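Long-range contacts in glutamate tRNA ligase (Elizabethkingia meningoseptica, PDB 6BRL), which probably attaches glutamate to its cognate tRNA in an ATP-dependent reaction, as a class I aminoacyl-tRNA synthetase, here holding the free amino acid: residues V14-S19 with L33-F38; A432-E437 with G468-P473; G315-D320 with K338-G343. All coordinates share one frame; numbering follows the deposited sequence. Where two conformers were deposited one is given.

Contact 1. Residues V14-S19 with L33-F38; sequences VRFAPS and LYDYLF. With GLU (glutamic acid), chain B.
With CG1 of Val14 anti to its carbonyl carbon (chi1 -56°) and CG of Phe38 anti to its backbone N (chi1 -174°), the methyl CG1 meets the rim of the Phe38 ring near its plane, 3.8 Å from CD2. The other methyl, Val14 CG2, rests 3.3 Å from the carbonyl O of Asp35 in the helix. The Asp35 side chain runs alongside Val14, pointing the other way, and brings its carboxylate to the strand backbone, OD2 lying 3.5 Å from Phe16 CA. A water joins the two segments: it accepts from Arg15 N and lies 2.9 Å from Asp35 OD1, to which it can donate. Strand 13-16 and helix 26-41 open a beta-alpha-beta unit of the class I catalytic domain, whose parallel partner strand 45-48 bonds to the backbone of Val14 and Phe16. Arg15 points away from the helix, its chain bent at chi2, and grips the side-chain carboxylate of the bound glutamate with two bonds at the guanidinium edge: NH1 reaches OE2 at 2.9 Å and NH2 reaches OE1 at 3.0 Å, both nearly straight, while Asp218 holds NE by a salt bridge and so helps fix the guanidinium. Beyond the strand, Ala17 O takes a hydrogen bond from the ligand N at 2.9 Å.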
ATOM      1  N   VAL A  14       8.904  15.918  -9.430  1.00 24.15           N
ATOM      2  CA  VAL A  14       7.688  15.104  -9.528  1.00 17.04           C
ATOM      3  C   VAL A  14       6.802  15.406  -8.318  1.00 21.00           C
ATOM      4  O   VAL A  14       7.281  15.850  -7.281  1.00 28.62           O
ATOM      5  CB  VAL A  14       7.995  13.586  -9.594  1.00 26.18           C
ATOM      6  CG1 VAL A  14       8.951  13.262 -10.770  1.00 26.51           C
ATOM      7  CG2 VAL A  14       8.587  13.114  -8.301  1.00 30.04           C
ATOM      8  N   ARG A  15       5.506  15.144  -8.451  1.00 22.61           N
ATOM      9  CA  ARG A  15       4.578  15.369  -7.337  1.00 21.98           C
ATOM     10  C   ARG A  15       3.596  14.214  -7.236  1.00 23.18           C
ATOM     11  O   ARG A  15       3.034  13.779  -8.244  1.00 22.98           O
ATOM     12  CB  ARG A  15       3.794  16.684  -7.468  1.00 18.30           C
ATOM     13  CG  ARG A  15       2.628  16.724  -8.486  1.00 25.11           C
ATOM     14  CD  ARG A  15       3.034  16.497  -9.968  1.00 28.19           C
ATOM     15  NE  ARG A  15       1.883  16.708 -10.853  1.00 27.73           N
ATOM     16  CZ  ARG A  15       0.904  15.813 -11.010  1.00 29.52           C
ATOM     17  NH1 ARG A  15       0.949  14.634 -10.355  1.00 23.48           N
ATOM     18  NH2 ARG A  15      -0.133  16.086 -11.805  1.00 21.26           N
ATOM     19  N   PHE A  16       3.435  13.708  -6.018  1.00 22.79           N
ATOM     20  CA  PHE A  16       2.314  12.858  -5.651  1.00 24.20           C
ATOM     21  C   PHE A  16       1.172  13.796  -5.272  1.00 22.36           C
ATOM     22  O   PHE A  16       1.351  14.668  -4.423  1.00 22.69           O
ATOM     23  CB  PHE A  16       2.724  11.940  -4.490  1.00 21.98           C
ATOM     24  CG  PHE A  16       1.662  10.935  -4.079  1.00 20.30           C
ATOM     25  CD1 PHE A  16       1.025  10.152  -5.027  1.00 21.98           C
ATOM     26  CD2 PHE A  16       1.347  10.747  -2.754  1.00 24.15           C
ATOM     27  CE1 PHE A  16       0.068   9.206  -4.672  1.00 24.73           C
ATOM     28  CE2 PHE A  16       0.366   9.798  -2.369  1.00 25.48           C
ATOM     29  CZ  PHE A  16      -0.274   9.033  -3.326  1.00 26.14           C
ATOM     30  N   ALA A  17       0.043  13.703  -5.974  1.00 22.63           N
ATOM     31  CA  ALA A  17      -1.044  14.677  -5.870  1.00 26.70           C
ATOM     32  C   ALA A  17      -2.365  13.993  -5.511  1.00 29.24           C
ATOM     33  O   ALA A  17      -3.344  14.100  -6.244  1.00 26.69           O
ATOM     34  CB  ALA A  17      -1.185  15.444  -7.182  1.00 29.83           C
ATOM     35  N   PRO A  18      -2.427  13.260  -4.409  1.00 25.43           N
ATOM     36  CA  PRO A  18      -3.694  12.613  -4.064  1.00 24.41           C
ATOM     37  C   PRO A  18      -4.707  13.635  -3.561  1.00 26.59           C
ATOM     38  O   PRO A  18      -4.358  14.632  -2.908  1.00 27.69           O
ATOM     39  CB  PRO A  18      -3.307  11.645  -2.940  1.00 29.47           C
ATOM     40  CG  PRO A  18      -2.314  12.475  -2.132  1.00 26.16           C
ATOM     41  CD  PRO A  18      -1.477  13.215  -3.285  1.00 29.71           C
ATOM     42  N   SER A  19      -5.984  13.361  -3.877  1.00 31.87           N
ATOM     43  CA  SER A  19      -7.104  14.061  -3.251  0.52 34.10           C
ATOM     44  C   SER A  19      -7.417  13.445  -1.893  1.00 33.53           C
ATOM     45  O   SER A  19      -7.274  12.235  -1.707  1.00 30.23           O
ATOM     46  CB  SER A  19      -8.351  13.980  -4.123  0.52 34.23           C
ATOM     47  OG  SER A  19      -8.767  12.635  -4.268  0.52 32.65           O
ATOM     48  N   LEU A  33       5.681   5.833  -4.659  1.00 22.82           N
ATOM     49  CA  LEU A  33       6.992   5.194  -4.710  1.00 24.45           C
ATOM     50  C   LEU A  33       7.692   5.484  -6.037  1.00 21.81           C
ATOM     51  O   LEU A  33       8.866   5.864  -6.065  1.00 24.05           O
ATOM     52  CB  LEU A  33       6.839   3.685  -4.494  1.00 22.46           C
ATOM     53  CG  LEU A  33       8.160   2.889  -4.624  1.00 32.30           C
ATOM     54  CD1 LEU A  33       9.196   3.338  -3.573  1.00 24.29           C
ATOM     55  CD2 LEU A  33       7.873   1.371  -4.519  1.00 26.52           C
ATOM     56  N   TYR A  34       6.993   5.314  -7.160  1.00 21.75           N
ATOM     57  CA  TYR A  34       7.720   5.538  -8.402  1.00 22.49           C
ATOM     58  C   TYR A  34       8.042   7.019  -8.558  1.00 23.02           C
ATOM     59  O   TYR A  34       9.075   7.348  -9.130  1.00 25.34           O
ATOM     60  CB  TYR A  34       6.941   5.026  -9.624  1.00 23.80           C
ATOM     61  CG  TYR A  34       6.817   3.493  -9.728  1.00 22.36           C
ATOM     62  CD1 TYR A  34       7.543   2.642  -8.887  1.00 20.41           C
ATOM     63  CD2 TYR A  34       5.981   2.918 -10.672  1.00 22.01           C
ATOM     64  CE1 TYR A  34       7.422   1.249  -9.001  1.00 19.98           C
ATOM     65  CE2 TYR A  34       5.843   1.526 -10.789  1.00 23.04           C
ATOM     66  CZ  TYR A  34       6.573   0.704  -9.959  1.00 23.64           C
ATOM     67  OH  TYR A  34       6.427  -0.658 -10.081  1.00 25.65           O
ATOM     68  N   ASP A  35       7.188   7.927  -8.041  1.00 22.78           N
ATOM     69  CA  ASP A  35       7.554   9.348  -7.980  1.00 20.45           C
ATOM     70  C   ASP A  35       8.870   9.509  -7.239  1.00 26.36           C
ATOM     71  O   ASP A  35       9.835  10.082  -7.753  1.00 27.80           O
ATOM     72  CB  ASP A  35       6.485  10.177  -7.232  1.00 23.75           C
ATOM     73  CG  ASP A  35       5.282  10.514  -8.082  1.00 29.41           C
ATOM     74  OD1 ASP A  35       5.467  10.809  -9.283  1.00 24.98           O
ATOM     75  OD2 ASP A  35       4.147  10.530  -7.532  1.00 24.97           O
ATOM     76  N   TYR A  36       8.902   9.007  -6.008  1.00 25.42           N
ATOM     77  CA  TYR A  36      10.068   9.147  -5.144  1.00 29.82           C
ATOM     78  C   TYR A  36      11.331   8.571  -5.797  1.00 27.88           C
ATOM     79  O   TYR A  36      12.376   9.234  -5.838  1.00 28.74           O
ATOM     80  CB  TYR A  36       9.771   8.453  -3.823  1.00 30.83           C
ATOM     81  CG  TYR A  36      10.885   8.501  -2.817  1.00 28.25           C
ATOM     82  CD1 TYR A  36      11.123   9.658  -2.089  1.00 29.91           C
ATOM     83  CD2 TYR A  36      11.681   7.378  -2.567  1.00 27.97           C
ATOM     84  CE1 TYR A  36      12.135   9.703  -1.151  1.00 35.62           C
ATOM     85  CE2 TYR A  36      12.696   7.416  -1.620  1.00 28.39           C
ATOM     86  CZ  TYR A  36      12.915   8.592  -0.924  1.00 33.28           C
ATOM     87  OH  TYR A  36      13.905   8.683   0.021  1.00 31.20           O
ATOM     88  N   LEU A  37      11.250   7.336  -6.318  1.00 27.40           N
ATOM     89  CA  LEU A  37      12.416   6.695  -6.951  1.00 25.63           C
ATOM     90  C   LEU A  37      12.917   7.486  -8.153  1.00 28.69           C
ATOM     91  O   LEU A  37      14.130   7.683  -8.332  1.00 28.99           O
ATOM     92  CB  LEU A  37      12.058   5.276  -7.398  1.00 28.07           C
ATOM     93  CG  LEU A  37      11.719   4.261  -6.270  1.00 28.80           C
ATOM     94  CD1 LEU A  37      11.531   2.869  -6.834  1.00 25.52           C
ATOM     95  CD2 LEU A  37      12.850   4.218  -5.313  1.00 26.95           C
ATOM     96  N   PHE A  38      12.002   7.882  -9.034  1.00 28.56           N
ATOM     97  CA  PHE A  38      12.414   8.641 -10.202  1.00 25.13           C
ATOM     98  C   PHE A  38      13.115   9.930  -9.790  1.00 29.98           C
ATOM     99  O   PHE A  38      14.148  10.306 -10.367  1.00 31.55           O
ATOM    100  CB  PHE A  38      11.207   8.971 -11.075  1.00 26.96           C
ATOM    101  CG  PHE A  38      11.593   9.633 -12.390  1.00 27.57           C
ATOM    102  CD1 PHE A  38      12.238   8.903 -13.379  1.00 27.21           C
ATOM    103  CD2 PHE A  38      11.335  10.973 -12.616  1.00 32.43           C
ATOM    104  CE1 PHE A  38      12.580   9.487 -14.615  1.00 29.97           C
ATOM    105  CE2 PHE A  38      11.703  11.578 -13.838  1.00 29.91           C
ATOM    106  CZ  PHE A  38      12.318  10.837 -14.831  1.00 28.55           C
TER
HETATM  107  N   GLU B 601      -5.891  14.426  -7.602  1.00 47.23           N
HETATM  108  CA  GLU B 601      -5.560  13.427  -8.627  1.00 58.71           C
HETATM  109  C   GLU B 601      -5.705  11.978  -8.097  1.00 62.97           C
HETATM  110  O   GLU B 601      -5.605  10.980  -8.845  1.00 50.05           O
HETATM  111  CB  GLU B 601      -4.139  13.667  -9.154  1.00 46.03           C
HETATM  112  CG  GLU B 601      -3.859  13.058 -10.515  1.00 46.29           C
HETATM  113  CD  GLU B 601      -2.542  13.550 -11.090  1.00 45.16           C
HETATM  114  OE1 GLU B 601      -2.588  14.411 -12.030  1.00 44.45           O
HETATM  115  OE2 GLU B 601      -1.485  13.085 -10.573  1.00 44.43           O
HETATM  116  OXT GLU B 601      -5.948  11.780  -6.890  1.00 52.17           O
HETATM  117  O   HOH W   1       4.678  13.143 -10.752  1.00 30.42           O

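Contact 2. Residues A432-E437 with G468-P473; sequences AVLMQE and GKVMMP
Leu434 and Met435 reach from helix 431-442 toward helix 467-479, whose local axis runs at 90° to theirs with a closest approach of 10.5 Å. Leu434 leaves its helix toward the other one and ends with CD2 against the backbone, 3.6 Å from Lys469 O; the same methyl meets Val470 CG2 at 4.2 Å, the two side chains passing at a slant. Met435 starts off along the flank of its helix, but bends at chi2 (-65°) and again at chi3 (96°) bring its terminal methyl back into the interface. CE then sits 3.8 Å from Pro473 CG, with the thioether crossing the pyrrolidine ring at about a right angle and SD 4.1 Å from Pro473 CB. CE also touches Val470, at CG1 and at the carbonyl O (3.9 Å), and so bridges the valine and the proline one turn further on, lying against both. Pro473 has no N-H to give to the preceding turn, and helix 467-479 is kinked there. Around this crossing in the anticodon-binding domain, helix 449-463 packs on Leu434 through Leu459 and on Val470 through Ile456, while Trp427 touches both Met435 and Pro473. Methyl, thioether and ring carbons carry the contact between the side chains, so the two helices are held by shape and burial of apolar surface, without polar side-chain bonding between them.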
ATOM      1  N   ALA A 432       5.702 -44.391  29.895  1.00 46.08           N
ATOM      2  CA  ALA A 432       5.806 -43.814  31.234  1.00 47.13           C
ATOM      3  C   ALA A 432       7.122 -44.179  31.891  1.00 45.08           C
ATOM      4  O   ALA A 432       7.829 -43.311  32.420  1.00 36.91           O
ATOM      5  CB  ALA A 432       4.644 -44.282  32.108  1.00 47.87           C
ATOM      6  N   VAL A 433       7.460 -45.475  31.891  1.00 44.84           N
ATOM      7  CA  VAL A 433       8.690 -45.920  32.547  1.00 39.26           C
ATOM      8  C   VAL A 433       9.903 -45.321  31.849  1.00 39.02           C
ATOM      9  O   VAL A 433      10.885 -44.938  32.485  1.00 43.18           O
ATOM     10  CB  VAL A 433       8.741 -47.460  32.558  1.00 46.20           C
ATOM     11  CG1 VAL A 433      10.081 -47.948  33.043  1.00 45.36           C
ATOM     12  CG2 VAL A 433       7.631 -48.009  33.420  1.00 45.73           C
ATOM     13  N   LEU A 434       9.842 -45.226  30.520  1.00 43.17           N
ATOM     14  CA  LEU A 434      10.942 -44.659  29.758  1.00 39.19           C
ATOM     15  C   LEU A 434      11.156 -43.188  30.113  1.00 37.15           C
ATOM     16  O   LEU A 434      12.296 -42.746  30.308  1.00 37.59           O
ATOM     17  CB  LEU A 434      10.649 -44.832  28.268  1.00 39.73           C
ATOM     18  CG  LEU A 434      11.641 -44.218  27.296  1.00 43.00           C
ATOM     19  CD1 LEU A 434      13.000 -44.829  27.560  1.00 39.12           C
ATOM     20  CD2 LEU A 434      11.199 -44.423  25.857  1.00 43.69           C
ATOM     21  N   MET A 435      10.068 -42.422  30.217  1.00 36.48           N
ATOM     22  CA  MET A 435      10.191 -40.994  30.511  1.00 32.82           C
ATOM     23  C   MET A 435      10.727 -40.770  31.924  1.00 38.61           C
ATOM     24  O   MET A 435      11.526 -39.856  32.149  1.00 41.85           O
ATOM     25  CB  MET A 435       8.838 -40.306  30.306  1.00 34.94           C
ATOM     26  CG  MET A 435       8.310 -40.280  28.835  1.00 34.80           C
ATOM     27  SD  MET A 435       9.380 -39.290  27.748  1.00 37.60           S
ATOM     28  CE  MET A 435      10.398 -40.582  27.045  1.00 40.90           C
ATOM     29  N   GLN A 436      10.333 -41.616  32.887  1.00 40.84           N
ATOM     30  CA  GLN A 436      10.904 -41.477  34.228  1.00 39.08           C
ATOM     31  C   GLN A 436      12.392 -41.809  34.223  1.00 40.10           C
ATOM     32  O   GLN A 436      13.192 -41.112  34.862  1.00 42.11           O
ATOM     33  CB  GLN A 436      10.148 -42.353  35.231  1.00 40.58           C
ATOM     34  CG  GLN A 436      10.603 -42.124  36.682  1.00 44.65           C
ATOM     35  CD  GLN A 436      10.571 -40.649  37.079  1.00 45.44           C
ATOM     36  OE1 GLN A 436       9.649 -39.911  36.699  1.00 45.20           O
ATOM     37  NE2 GLN A 436      11.583 -40.208  37.838  1.00 37.63           N
ATOM     38  N   GLU A 437      12.794 -42.859  33.504  1.00 36.10           N
ATOM     39  CA  GLU A 437      14.228 -43.105  33.336  1.00 38.32           C
ATOM     40  C   GLU A 437      14.931 -41.914  32.671  1.00 39.50           C
ATOM     41  O   GLU A 437      16.040 -41.519  33.071  1.00 37.35           O
ATOM     42  CB  GLU A 437      14.431 -44.393  32.534  1.00 42.50           C
ATOM     43  CG  GLU A 437      13.937 -45.663  33.283  1.00 50.56           C
ATOM     44  CD  GLU A 437      13.974 -46.924  32.433  1.00 58.61           C
ATOM     45  OE1 GLU A 437      14.224 -46.828  31.216  1.00 62.64           O
ATOM     46  OE2 GLU A 437      13.740 -48.021  32.974  1.00 65.26           O
ATOM     47  N   GLY A 468      14.087 -41.671  17.998  1.00 43.92           N
ATOM     48  CA  GLY A 468      12.705 -41.215  17.928  1.00 37.75           C
ATOM     49  C   GLY A 468      11.839 -41.763  19.044  1.00 39.95           C
ATOM     50  O   GLY A 468      10.892 -41.102  19.479  1.00 44.20           O
ATOM     51  N   LYS A 469      12.169 -42.953  19.548  1.00 39.34           N
ATOM     52  CA  LYS A 469      11.388 -43.549  20.629  1.00 40.74           C
ATOM     53  C   LYS A 469      11.473 -42.734  21.903  1.00 41.30           C
ATOM     54  O   LYS A 469      10.549 -42.791  22.717  1.00 35.91           O
ATOM     55  CB  LYS A 469      11.842 -44.978  20.892  1.00 48.60           C
ATOM     56  CG  LYS A 469      11.747 -45.882  19.674  1.00 54.70           C
ATOM     57  CD  LYS A 469      10.290 -46.157  19.333  1.00 62.80           C
ATOM     58  CE  LYS A 469      10.116 -46.735  17.946  1.00 67.58           C
ATOM     59  NZ  LYS A 469       8.664 -46.855  17.657  1.00 72.59           N
ATOM     60  N   VAL A 470      12.543 -41.965  22.085  1.00 36.81           N
ATOM     61  CA  VAL A 470      12.603 -41.055  23.220  1.00 32.69           C
ATOM     62  C   VAL A 470      12.140 -39.666  22.826  1.00 36.59           C
ATOM     63  O   VAL A 470      11.379 -39.036  23.567  1.00 37.34           O
ATOM     64  CB  VAL A 470      14.021 -41.012  23.818  1.00 32.53           C
ATOM     65  CG1 VAL A 470      14.054 -40.086  25.033  1.00 35.60           C
ATOM     66  CG2 VAL A 470      14.452 -42.367  24.218  1.00 33.52           C
ATOM     67  N   MET A 471      12.597 -39.173  21.668  1.00 34.74           N
ATOM     68  CA  MET A 471      12.321 -37.793  21.294  1.00 39.36           C
ATOM     69  C   MET A 471      10.831 -37.543  21.088  1.00 33.67           C
ATOM     70  O   MET A 471      10.340 -36.443  21.377  1.00 31.63           O
ATOM     71  CB  MET A 471      13.088 -37.420  20.023  1.00 44.29           C
ATOM     72  CG  MET A 471      14.589 -37.294  20.196  1.00 45.18           C
ATOM     73  SD  MET A 471      15.065 -36.075  21.443  1.00 39.86           S
ATOM     74  CE  MET A 471      16.831 -36.047  21.056  1.00 41.38           C
ATOM     75  N   MET A 472      10.095 -38.526  20.541  1.00 36.17           N
ATOM     76  CA  MET A 472       8.701 -38.229  20.200  1.00 39.42           C
ATOM     77  C   MET A 472       7.829 -38.099  21.445  1.00 37.93           C
ATOM     78  O   MET A 472       7.159 -37.056  21.600  1.00 32.83           O
ATOM     79  CB  MET A 472       8.154 -39.259  19.216  1.00 39.64           C
ATOM     80  CG  MET A 472       6.906 -38.746  18.478  1.00 47.74           C
ATOM     81  SD  MET A 472       6.273 -39.881  17.230  1.00 53.95           S
ATOM     82  CE  MET A 472       7.551 -39.707  15.966  1.00 48.35           C
ATOM     83  N   PRO A 473       7.808 -39.059  22.376  1.00 35.65           N
ATOM     84  CA  PRO A 473       7.049 -38.824  23.616  1.00 37.61           C
ATOM     85  C   PRO A 473       7.553 -37.624  24.392  1.00 37.38           C
ATOM     86  O   PRO A 473       6.758 -36.949  25.059  1.00 36.80           O
ATOM     87  CB  PRO A 473       7.223 -40.139  24.400  1.00 34.62           C
ATOM     88  CG  PRO A 473       8.434 -40.802  23.799  1.00 34.81           C
ATOM     89  CD  PRO A 473       8.394 -40.417  22.347  1.00 34.30           C
TER

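Contact 3. Residues G315-D320 with K338-G343; sequences GWSPAD and KVHKAG. With EDO (1,2-ethanediol), chain C.
Gly315 O receives the N-H of His340 at 2.8 Å, in a bond that is almost straight (170° at the hydrogen) and lies in the carbonyl plane. The same oxygen also takes a CA-H...O contact from Val339 CA at 3.4 Å, so one carbonyl gathers the backbone of two successive residues. Further along, Ser317 OG and His340 NE2 stand 2.6 Å apart in a short hydrogen bond whose direction is open. The hydroxyl meets the imidazole at its edge and in its plane; chi1 of -58°, with CG beside the backbone N, turns the ring toward the 315-320 segment, His340 CD2 passing 3.3 Å from Gly315 O, and puts NE2 at the serine. One face of that ring is backed by Lys338 O, toward the rim. On the apolar side, Val339 CG2 approaches Trp316 CD1 to 4.2 Å, and Tyr34 of helix 26-41 and Phe334 touch both residues. Two further carbonyls of 338-343 are satisfied by a 1,2-ethanediol, probably from the crystallisation liquor: its O1 donates to His340 O at 2.7 Å and its O2 to Ala342 O at 2.7 Å. The diol also bonds to Ser257 N, and its C2 lies 3.5 Å from Gly315 CA. Lys341 O is bonded to Ser257 OG. The pairing joins the loops at the two ends of helix 327-333 within the catalytic domain. Because the serine and histidine are exposed while Gly315 is buried, the backbone bond is probably the more shielded from water, and the Ser317-His340 bond could survive protonation of the imidazole, which would probably make NE2 the donor.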
ATOM      1  N   GLY A 315       5.179  -4.143 -11.428  1.00 25.33           N
ATOM      2  CA  GLY A 315       5.351  -3.431 -12.676  1.00 27.18           C
ATOM      3  C   GLY A 315       6.786  -3.040 -12.969  1.00 34.75           C
ATOM      4  O   GLY A 315       7.083  -2.552 -14.066  1.00 39.69           O
ATOM      5  N   TRP A 316       7.707  -3.267 -12.031  1.00 27.94           N
ATOM      6  CA  TRP A 316       9.088  -2.890 -12.272  1.00 31.83           C
ATOM      7  C   TRP A 316       9.997  -4.074 -11.967  1.00 35.60           C
ATOM      8  O   TRP A 316       9.850  -4.725 -10.931  1.00 33.26           O
ATOM      9  CB  TRP A 316       9.462  -1.647 -11.445  1.00 25.58           C
ATOM     10  CG  TRP A 316      10.927  -1.337 -11.604  1.00 27.81           C
ATOM     11  CD1 TRP A 316      11.579  -1.003 -12.744  1.00 30.12           C
ATOM     12  CD2 TRP A 316      11.913  -1.406 -10.581  1.00 35.21           C
ATOM     13  NE1 TRP A 316      12.945  -0.860 -12.507  1.00 33.17           N
ATOM     14  CE2 TRP A 316      13.168  -1.090 -11.176  1.00 36.34           C
ATOM     15  CE3 TRP A 316      11.864  -1.702  -9.210  1.00 45.75           C
ATOM     16  CZ2 TRP A 316      14.345  -1.050 -10.448  1.00 47.45           C
ATOM     17  CZ3 TRP A 316      13.044  -1.669  -8.486  1.00 53.68           C
ATOM     18  CH2 TRP A 316      14.270  -1.351  -9.106  1.00 52.39           C
ATOM     19  N   SER A 317      10.908  -4.367 -12.898  1.00 39.83           N
ATOM     20  CA  SER A 317      11.851  -5.467 -12.778  1.00 51.24           C
ATOM     21  C   SER A 317      13.216  -4.898 -12.419  1.00 46.30           C
ATOM     22  O   SER A 317      13.814  -4.200 -13.246  1.00 43.90           O
ATOM     23  CB  SER A 317      11.931  -6.250 -14.090  1.00 56.95           C
ATOM     24  OG  SER A 317      10.640  -6.525 -14.602  1.00 55.89           O
ATOM     25  N   PRO A 318      13.745  -5.155 -11.214  1.00 46.35           N
ATOM     26  CA  PRO A 318      15.091  -4.660 -10.875  1.00 57.91           C
ATOM     27  C   PRO A 318      16.134  -5.066 -11.922  1.00 70.09           C
ATOM     28  O   PRO A 318      16.363  -6.270 -12.115  1.00 70.32           O
ATOM     29  CB  PRO A 318      15.381  -5.317  -9.517  1.00 58.87           C
ATOM     30  CG  PRO A 318      14.047  -5.718  -8.971  1.00 58.08           C
ATOM     31  CD  PRO A 318      13.166  -6.000 -10.161  1.00 51.08           C
ATOM     32  N   ALA A 319      16.763  -4.069 -12.587  1.00 66.64           N
ATOM     33  CA  ALA A 319      17.678  -4.299 -13.708  1.00 66.61           C
ATOM     34  C   ALA A 319      18.821  -5.257 -13.374  1.00 65.83           C
ATOM     35  O   ALA A 319      19.404  -5.842 -14.297  1.00 65.60           O
ATOM     36  CB  ALA A 319      18.260  -2.972 -14.195  1.00 67.30           C
ATOM     37  N   ASP A 320      19.149  -5.424 -12.084  1.00 68.84           N
ATOM     38  CA  ASP A 320      20.162  -6.354 -11.596  1.00 68.22           C
ATOM     39  C   ASP A 320      19.611  -7.749 -11.315  1.00 63.51           C
ATOM     40  O   ASP A 320      20.376  -8.612 -10.886  1.00 67.64           O
ATOM     41  CB  ASP A 320      20.821  -5.803 -10.318  1.00 69.02           C
ATOM     42  N   LYS A 338      11.677   1.364 -18.034  1.00 34.08           N
ATOM     43  CA  LYS A 338      11.499  -0.075 -17.978  1.00 40.40           C
ATOM     44  C   LYS A 338      10.259  -0.497 -17.195  1.00 40.70           C
ATOM     45  O   LYS A 338      10.048  -1.696 -17.008  1.00 46.46           O
ATOM     46  CB  LYS A 338      12.746  -0.735 -17.375  1.00 47.91           C
ATOM     47  CG  LYS A 338      14.063  -0.303 -18.048  1.00 52.84           C
ATOM     48  CD  LYS A 338      14.795  -1.439 -18.726  1.00 62.65           C
ATOM     49  CE  LYS A 338      16.126  -0.949 -19.332  1.00 66.88           C
ATOM     50  NZ  LYS A 338      17.256  -1.230 -18.391  1.00 69.17           N
ATOM     51  N   VAL A 339       9.438   0.444 -16.723  1.00 32.83           N
ATOM     52  CA  VAL A 339       8.220   0.046 -16.028  1.00 31.63           C
ATOM     53  C   VAL A 339       7.274  -0.551 -17.053  1.00 30.34           C
ATOM     54  O   VAL A 339       7.092   0.003 -18.134  1.00 29.51           O
ATOM     55  CB  VAL A 339       7.599   1.227 -15.271  1.00 29.79           C
ATOM     56  CG1 VAL A 339       6.178   0.886 -14.782  1.00 28.56           C
ATOM     57  CG2 VAL A 339       8.482   1.547 -14.079  1.00 29.31           C
ATOM     58  N   HIS A 340       6.737  -1.731 -16.754  1.00 28.53           N
ATOM     59  CA  HIS A 340       5.961  -2.455 -17.748  1.00 35.79           C
ATOM     60  C   HIS A 340       4.608  -1.788 -17.980  1.00 36.84           C
ATOM     61  O   HIS A 340       3.995  -1.213 -17.075  1.00 32.45           O
ATOM     62  CB  HIS A 340       5.779  -3.902 -17.306  1.00 38.61           C
ATOM     63  CG  HIS A 340       7.079  -4.611 -17.079  1.00 41.01           C
ATOM     64  ND1 HIS A 340       8.030  -4.745 -18.073  1.00 43.97           N
ATOM     65  CD2 HIS A 340       7.591  -5.222 -15.980  1.00 40.89           C
ATOM     66  CE1 HIS A 340       9.069  -5.408 -17.595  1.00 45.04           C
ATOM     67  NE2 HIS A 340       8.833  -5.709 -16.331  1.00 42.89           N
ATOM     68  N   LYS A 341       4.148  -1.879 -19.216  1.00 32.36           N
ATOM     69  CA  LYS A 341       2.799  -1.466 -19.573  1.00 37.84           C
ATOM     70  C   LYS A 341       1.756  -2.546 -19.223  1.00 39.10           C
ATOM     71  O   LYS A 341       0.618  -2.219 -18.846  1.00 36.93           O
ATOM     72  CB  LYS A 341       2.821  -1.086 -21.060  1.00 46.30           C
ATOM     73  CG  LYS A 341       1.596  -1.342 -21.871  1.00 58.98           C
ATOM     74  CD  LYS A 341       1.663  -0.542 -23.195  1.00 61.94           C
ATOM     75  CE  LYS A 341       3.037  -0.633 -23.861  1.00 65.02           C
ATOM     76  NZ  LYS A 341       3.215   0.387 -24.961  1.00 70.60           N
ATOM     77  N   ALA A 342       2.117  -3.826 -19.298  1.00 31.82           N
ATOM     78  CA  ALA A 342       1.183  -4.873 -18.897  1.00 41.30           C
ATOM     79  C   ALA A 342       0.854  -4.764 -17.403  1.00 40.80           C
ATOM     80  O   ALA A 342       1.717  -4.448 -16.583  1.00 36.03           O
ATOM     81  CB  ALA A 342       1.762  -6.243 -19.220  1.00 45.17           C
ATOM     82  N   GLY A 343      -0.414  -5.001 -17.054  1.00 41.85           N
ATOM     83  CA  GLY A 343      -0.814  -4.945 -15.654  1.00 38.76           C
ATOM     84  C   GLY A 343      -0.204  -6.072 -14.838  1.00 36.86           C
ATOM     85  O   GLY A 343      -0.012  -7.195 -15.311  1.00 32.58           O
TER
HETATM   86  C1  EDO C 602       2.415  -0.309 -14.206  1.00 31.96           C
HETATM   87  O1  EDO C 602       2.301   0.227 -15.545  1.00 26.55           O
HETATM   88  C2  EDO C 602       2.621  -1.821 -14.261  1.00 32.79           C
HETATM   89  O2  EDO C 602       1.465  -2.515 -14.756  1.00 37.15           O

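In the fold
From the N terminus, contact 1 closes first, folding helix 26-41 back on strand 13-16 with 13 residues between the segments, seven of them already helical. Contact 3 follows much later in the same catalytic domain and brings together the loops before and after helix 327-333. The two contacts lie in series, neither nested nor crossed, yet they touch in space with centres about 17 Å apart: Tyr34 of 33-38 packs on Gly315, Trp316 and Val339, so helix 26-41 links them. Contact 2 closes last, pairing helices 431-442 and 467-479 of the anticodon-binding domain. Its centre is about 62 Å from that of contact 1 and about 57 Å from that of contact 3, with no touch between them.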